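Local structure of HP0958 (Helicobacter pylori, 3NA7) at residues E19-R31 and V148-I162. The protein probably acts as a chaperone and post-transcriptional regulator in flagellar biogenesis, pairing a long coiled-coil hairpin with a zinc-ribbon domain. Residues are numbered along the deposited sequence; the frame is centred on the assembly and turned at random.
Sequences EIDSLEPLIREKR and VENEVKNIKETQQII
I27 drops its side chain among V152, I155, K156 and Q159, the knobs-into-holes packing of a coiled coil, here the kinked hairpin of HP0958. Its two branches divide the work: CG2 lies 3.8 Å from V152 CG2, while CG1 packs on CG2 of I155. The axes of 24-31 and 148-162 come within 9.6 Å, antiparallel at 172°. I155 is shared, while its CD1 reaches L26 CD2. At the far end I162 continues the apolar seam: its CD1 meets L23 CD1 tip to tip, and its CG2 slides past I20, tightly, at 3.5 Å from CG1.

Between these apolar layers lies the amide of Q159, next to the break in the first helix. Near L23 helix 4-22 gives way to helix 24-85, and the carbonyl of I20 receives no main-chain N-H from E24, which bonds to D21 O instead. Q159 NE2 probably takes its place as donor to I20 O, although the modelled 2.5 Å is shorter than such a bond should be and its exact length is doubtful. With chi2 at 176° the glutamine chain extends across the interface to do so. The second N-H of NE2 runs nearly straight (166°) to E24 OE2, 2.8 Å away, meeting the carboxylate on its anti side.

Charges flank the seam: K30 NZ makes a salt bridge with E151 OE1, its hydrogen bond weak, whereas R31 NH1 has a long one to E149 OE2 and R31 NH2 pairs with D35 OD1.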
loop_
_atom_site.group_PDB
_atom_site.type_symbol
_atom_site.label_atom_id
_atom_site.label_comp_id
_atom_site.label_asym_id
_atom_site.label_seq_id
_atom_site.Cartn_x
_atom_site.Cartn_y
_atom_site.Cartn_z
ATOM N N GLU A 19 -13.450 2.121 -23.078
ATOM C CA GLU A 19 -13.413 3.541 -22.711
ATOM C C GLU A 19 -13.768 3.744 -21.257
ATOM O O GLU A 19 -13.028 4.383 -20.519
ATOM C CB GLU A 19 -14.357 4.379 -23.575
ATOM C CG GLU A 19 -13.815 4.703 -24.958
ATOM C CD GLU A 19 -14.452 5.963 -25.562
ATOM O OE1 GLU A 19 -14.059 7.107 -25.186
ATOM O OE2 GLU A 19 -15.336 5.801 -26.426
ATOM N N ILE A 20 -14.916 3.212 -20.846
ATOM C CA ILE A 20 -15.334 3.279 -19.454
ATOM C C ILE A 20 -14.251 2.744 -18.519
ATOM O O ILE A 20 -13.910 3.395 -17.539
ATOM C CB ILE A 20 -16.672 2.565 -19.208
ATOM C CG1 ILE A 20 -17.780 3.305 -19.957
ATOM C CG2 ILE A 20 -16.950 2.464 -17.686
ATOM C CD1 ILE A 20 -19.130 2.658 -19.976
ATOM N N ASP A 21 -13.666 1.603 -18.857
ATOM C CA ASP A 21 -12.655 1.001 -17.996
ATOM C C ASP A 21 -11.311 1.707 -17.947
ATOM O O ASP A 21 -10.678 1.711 -16.902
ATOM C CB ASP A 21 -12.420 -0.453 -18.376
ATOM C CG ASP A 21 -13.258 -1.403 -17.547
ATOM O OD1 ASP A 21 -12.892 -1.637 -16.359
ATOM O OD2 ASP A 21 -14.269 -1.913 -18.088
ATOM N N SER A 22 -10.862 2.235 -19.089
ATOM C CA SER A 22 -9.502 2.762 -19.251
ATOM C C SER A 22 -9.386 4.179 -18.676
ATOM O O SER A 22 -8.294 4.766 -18.613
ATOM C CB SER A 22 -9.073 2.718 -20.726
ATOM O OG SER A 22 -9.667 3.773 -21.460
ATOM N N LEU A 23 -10.531 4.693 -18.248
ATOM C CA LEU A 23 -10.628 5.919 -17.494
ATOM C C LEU A 23 -10.447 5.713 -16.013
ATOM O O LEU A 23 -10.379 6.681 -15.241
ATOM C CB LEU A 23 -11.984 6.581 -17.758
ATOM C CG LEU A 23 -12.087 7.271 -19.127
ATOM C CD1 LEU A 23 -13.529 7.621 -19.444
ATOM C CD2 LEU A 23 -11.192 8.536 -19.222
ATOM N N GLU A 24 -10.386 4.457 -15.587
ATOM C CA GLU A 24 -10.124 4.162 -14.171
ATOM C C GLU A 24 -8.699 4.513 -13.734
ATOM O O GLU A 24 -8.515 5.099 -12.667
ATOM C CB GLU A 24 -10.445 2.713 -13.842
ATOM C CG GLU A 24 -11.950 2.415 -13.786
ATOM C CD GLU A 24 -12.717 3.389 -12.894
ATOM O OE1 GLU A 24 -12.263 3.655 -11.743
ATOM O OE2 GLU A 24 -13.765 3.891 -13.370
ATOM N N PRO A 25 -7.686 4.106 -14.531
ATOM C CA PRO A 25 -6.320 4.596 -14.289
ATOM C C PRO A 25 -6.241 6.134 -14.297
ATOM O O PRO A 25 -5.402 6.700 -13.589
ATOM C CB PRO A 25 -5.500 4.020 -15.458
ATOM C CG PRO A 25 -6.301 2.918 -16.026
ATOM C CD PRO A 25 -7.699 2.943 -15.444
ATOM N N LEU A 26 -7.100 6.788 -15.085
ATOM C CA LEU A 26 -7.071 8.260 -15.190
ATOM C C LEU A 26 -7.463 8.896 -13.862
ATOM O O LEU A 26 -6.811 9.852 -13.409
ATOM C CB LEU A 26 -7.969 8.783 -16.323
ATOM C CG LEU A 26 -7.810 10.274 -16.685
ATOM C CD1 LEU A 26 -6.377 10.667 -17.055
ATOM C CD2 LEU A 26 -8.784 10.723 -17.793
ATOM N N ILE A 27 -8.508 8.358 -13.233
ATOM C CA ILE A 27 -8.931 8.864 -11.930
ATOM C C ILE A 27 -7.812 8.687 -10.913
ATOM O O ILE A 27 -7.460 9.627 -10.172
ATOM C CB ILE A 27 -10.175 8.164 -11.402
ATOM C CG1 ILE A 27 -11.353 8.403 -12.356
ATOM C CG2 ILE A 27 -10.462 8.648 -9.969
ATOM C CD1 ILE A 27 -12.688 7.839 -11.865
ATOM N N ARG A 28 -7.247 7.479 -10.903
ATOM C CA ARG A 28 -6.105 7.172 -10.056
ATOM C C ARG A 28 -4.941 8.157 -10.298
ATOM O O ARG A 28 -4.379 8.679 -9.328
ATOM C CB ARG A 28 -5.678 5.716 -10.257
ATOM C CG ARG A 28 -4.561 5.245 -9.320
ATOM C CD ARG A 28 -3.249 4.969 -10.069
ATOM N NE ARG A 28 -3.442 4.019 -11.170
ATOM C CZ ARG A 28 -2.504 3.667 -12.051
ATOM N NH1 ARG A 28 -1.273 4.174 -11.962
ATOM N NH2 ARG A 28 -2.799 2.799 -13.017
ATOM N N GLU A 29 -4.598 8.428 -11.565
ATOM C CA GLU A 29 -3.498 9.360 -11.879
ATOM C C GLU A 29 -3.798 10.747 -11.328
ATOM O O GLU A 29 -2.932 11.362 -10.746
ATOM C CB GLU A 29 -3.196 9.468 -13.391
ATOM C CG GLU A 29 -2.352 8.351 -14.039
ATOM C CD GLU A 29 -1.097 7.955 -13.259
ATOM O OE1 GLU A 29 -0.287 8.822 -12.874
ATOM O OE2 GLU A 29 -0.919 6.746 -13.047
ATOM N N LYS A 30 -5.031 11.217 -11.506
ATOM C CA LYS A 30 -5.463 12.513 -11.011
ATOM C C LYS A 30 -5.304 12.654 -9.490
ATOM O O LYS A 30 -4.926 13.712 -9.016
ATOM C CB LYS A 30 -6.916 12.771 -11.395
ATOM C CG LYS A 30 -7.193 12.883 -12.896
ATOM C CD LYS A 30 -6.693 14.161 -13.462
ATOM C CE LYS A 30 -7.191 14.383 -14.883
ATOM N NZ LYS A 30 -6.446 15.552 -15.405
ATOM N N ARG A 31 -5.580 11.566 -8.767
ATOM C CA ARG A 31 -5.485 11.482 -7.299
ATOM C C ARG A 31 -4.077 11.206 -6.758
ATOM O O ARG A 31 -3.851 11.308 -5.563
ATOM C CB ARG A 31 -6.444 10.406 -6.761
ATOM C CG ARG A 31 -7.941 10.661 -7.045
ATOM C CD ARG A 31 -8.851 9.895 -6.092
ATOM N NE ARG A 31 -8.407 10.127 -4.710
ATOM C CZ ARG A 31 -8.931 11.019 -3.868
ATOM N NH1 ARG A 31 -9.969 11.779 -4.227
ATOM N NH2 ARG A 31 -8.412 11.153 -2.661
ATOM N N VAL A 148 -8.719 18.249 -7.577
ATOM C CA VAL A 148 -8.689 16.815 -7.797
ATOM C C VAL A 148 -10.116 16.265 -7.869
ATOM O O VAL A 148 -10.451 15.534 -8.808
ATOM C CB VAL A 148 -7.876 16.088 -6.717
ATOM C CG1 VAL A 148 -8.235 14.572 -6.678
ATOM C CG2 VAL A 148 -6.409 16.307 -6.948
ATOM N N GLU A 149 -10.950 16.642 -6.898
ATOM C CA GLU A 149 -12.313 16.106 -6.799
ATOM C C GLU A 149 -13.271 16.604 -7.902
ATOM O O GLU A 149 -14.192 15.883 -8.302
ATOM C CB GLU A 149 -12.871 16.274 -5.373
ATOM C CG GLU A 149 -11.952 15.591 -4.329
ATOM C CD GLU A 149 -12.593 15.328 -2.960
ATOM O OE1 GLU A 149 -13.153 16.274 -2.343
ATOM O OE2 GLU A 149 -12.496 14.166 -2.490
ATOM N N ASN A 150 -13.015 17.810 -8.402
ATOM C CA ASN A 150 -13.729 18.364 -9.551
ATOM C C ASN A 150 -13.348 17.627 -10.823
ATOM O O ASN A 150 -14.214 17.270 -11.626
ATOM C CB ASN A 150 -13.411 19.860 -9.702
ATOM C CG ASN A 150 -14.089 20.488 -10.913
ATOM O OD1 ASN A 150 -15.310 20.357 -11.120
ATOM N ND2 ASN A 150 -13.294 21.189 -11.722
ATOM N N GLU A 151 -12.041 17.402 -10.987
ATOM C CA GLU A 151 -11.478 16.638 -12.100
ATOM C C GLU A 151 -12.041 15.229 -12.166
ATOM O O GLU A 151 -12.385 14.750 -13.237
ATOM C CB GLU A 151 -9.952 16.553 -11.972
ATOM C CG GLU A 151 -9.219 17.862 -12.278
ATOM C CD GLU A 151 -8.723 17.957 -13.710
ATOM O OE1 GLU A 151 -7.508 18.236 -13.889
ATOM O OE2 GLU A 151 -9.536 17.750 -14.643
ATOM N N VAL A 152 -12.091 14.568 -11.015
ATOM C CA VAL A 152 -12.638 13.234 -10.895
ATOM C C VAL A 152 -14.142 13.234 -11.234
ATOM O O VAL A 152 -14.600 12.386 -11.990
ATOM C CB VAL A 152 -12.342 12.626 -9.487
ATOM C CG1 VAL A 152 -13.113 11.346 -9.240
ATOM C CG2 VAL A 152 -10.838 12.341 -9.321
ATOM N N LYS A 153 -14.891 14.196 -10.706
ATOM C CA LYS A 153 -16.317 14.312 -11.027
ATOM C C LYS A 153 -16.585 14.431 -12.548
ATOM O O LYS A 153 -17.445 13.728 -13.086
ATOM C CB LYS A 153 -16.948 15.466 -10.256
ATOM C CG LYS A 153 -18.489 15.538 -10.368
ATOM C CD LYS A 153 -19.044 16.702 -9.549
ATOM C CE LYS A 153 -18.607 18.066 -10.106
ATOM N NZ LYS A 153 -19.435 18.450 -11.282
ATOM N N ASN A 154 -15.838 15.297 -13.236
ATOM C CA ASN A 154 -15.922 15.418 -14.702
ATOM C C ASN A 154 -15.640 14.112 -15.432
ATOM O O ASN A 154 -16.243 13.844 -16.467
ATOM C CB ASN A 154 -14.958 16.473 -15.227
ATOM C CG ASN A 154 -15.384 17.880 -14.881
ATOM O OD1 ASN A 154 -16.568 18.197 -14.880
ATOM N ND2 ASN A 154 -14.407 18.738 -14.584
ATOM N N ILE A 155 -14.704 13.325 -14.904
ATOM C CA ILE A 155 -14.384 12.029 -15.475
ATOM C C ILE A 155 -15.533 11.016 -15.256
ATOM O O ILE A 155 -15.872 10.252 -16.170
ATOM C CB ILE A 155 -13.032 11.479 -14.956
ATOM C CG1 ILE A 155 -11.866 12.345 -15.447
ATOM C CG2 ILE A 155 -12.800 10.057 -15.468
ATOM C CD1 ILE A 155 -10.567 12.094 -14.686
ATOM N N LYS A 156 -16.134 11.025 -14.066
ATOM C CA LYS A 156 -17.311 10.187 -13.796
ATOM C C LYS A 156 -18.455 10.475 -14.772
ATOM O O LYS A 156 -19.032 9.555 -15.358
ATOM C CB LYS A 156 -17.795 10.386 -12.366
ATOM C CG LYS A 156 -16.741 10.092 -11.302
ATOM C CD LYS A 156 -16.798 8.697 -10.774
ATOM C CE LYS A 156 -16.030 8.639 -9.448
ATOM N NZ LYS A 156 -15.768 7.252 -8.999
ATOM N N GLU A 157 -18.755 11.756 -14.966
ATOM C CA GLU A 157 -19.796 12.171 -15.908
ATOM C C GLU A 157 -19.487 11.694 -17.323
ATOM O O GLU A 157 -20.392 11.237 -18.028
ATOM C CB GLU A 157 -20.030 13.673 -15.828
ATOM C CG GLU A 157 -20.412 14.105 -14.394
ATOM C CD GLU A 157 -20.445 15.620 -14.166
ATOM O OE1 GLU A 157 -20.991 16.044 -13.118
ATOM O OE2 GLU A 157 -19.936 16.387 -15.020
ATOM N N THR A 158 -18.215 11.709 -17.717
ATOM C CA THR A 158 -17.852 11.115 -19.005
ATOM C C THR A 158 -18.169 9.592 -19.061
ATOM O O THR A 158 -18.657 9.097 -20.081
ATOM C CB THR A 158 -16.388 11.418 -19.441
ATOM O OG1 THR A 158 -16.169 12.834 -19.450
ATOM C CG2 THR A 158 -16.139 10.924 -20.855
ATOM N N GLN A 159 -17.901 8.853 -17.989
ATOM C CA GLN A 159 -18.190 7.420 -18.012
ATOM C C GLN A 159 -19.691 7.188 -18.154
ATOM O O GLN A 159 -20.090 6.283 -18.856
ATOM C CB GLN A 159 -17.596 6.672 -16.813
ATOM C CG GLN A 159 -16.049 6.652 -16.803
ATOM C CD GLN A 159 -15.473 5.985 -15.546
ATOM O OE1 GLN A 159 -15.591 6.511 -14.436
ATOM N NE2 GLN A 159 -14.851 4.820 -15.721
ATOM N N GLN A 160 -20.508 8.039 -17.527
ATOM C CA GLN A 160 -21.953 7.947 -17.656
ATOM C C GLN A 160 -22.423 8.218 -19.097
ATOM O O GLN A 160 -23.212 7.440 -19.650
ATOM C CB GLN A 160 -22.643 8.873 -16.658
ATOM C CG GLN A 160 -22.233 8.601 -15.219
ATOM C CD GLN A 160 -23.060 9.355 -14.195
ATOM O OE1 GLN A 160 -24.156 8.921 -13.819
ATOM N NE2 GLN A 160 -22.524 10.473 -13.712
ATOM N N ILE A 161 -21.925 9.305 -19.704
ATOM C CA ILE A 161 -22.168 9.581 -21.117
ATOM C C ILE A 161 -21.757 8.377 -21.972
ATOM O O ILE A 161 -22.510 7.975 -22.833
ATOM C CB ILE A 161 -21.467 10.895 -21.604
ATOM C CG1 ILE A 161 -22.165 12.134 -21.027
ATOM C CG2 ILE A 161 -21.432 10.980 -23.154
ATOM C CD1 ILE A 161 -21.201 13.334 -20.775
ATOM N N ILE A 162 -20.580 7.802 -21.743
ATOM C CA ILE A 162 -20.187 6.592 -22.483
ATOM C C ILE A 162 -21.227 5.457 -22.254
ATOM O O ILE A 162 -21.720 4.879 -23.216
ATOM C CB ILE A 162 -18.737 6.137 -22.189
ATOM C CG1 ILE A 162 -17.720 7.250 -22.577
ATOM C CG2 ILE A 162 -18.397 4.884 -22.978
ATOM C CD1 ILE A 162 -16.326 7.138 -21.890
#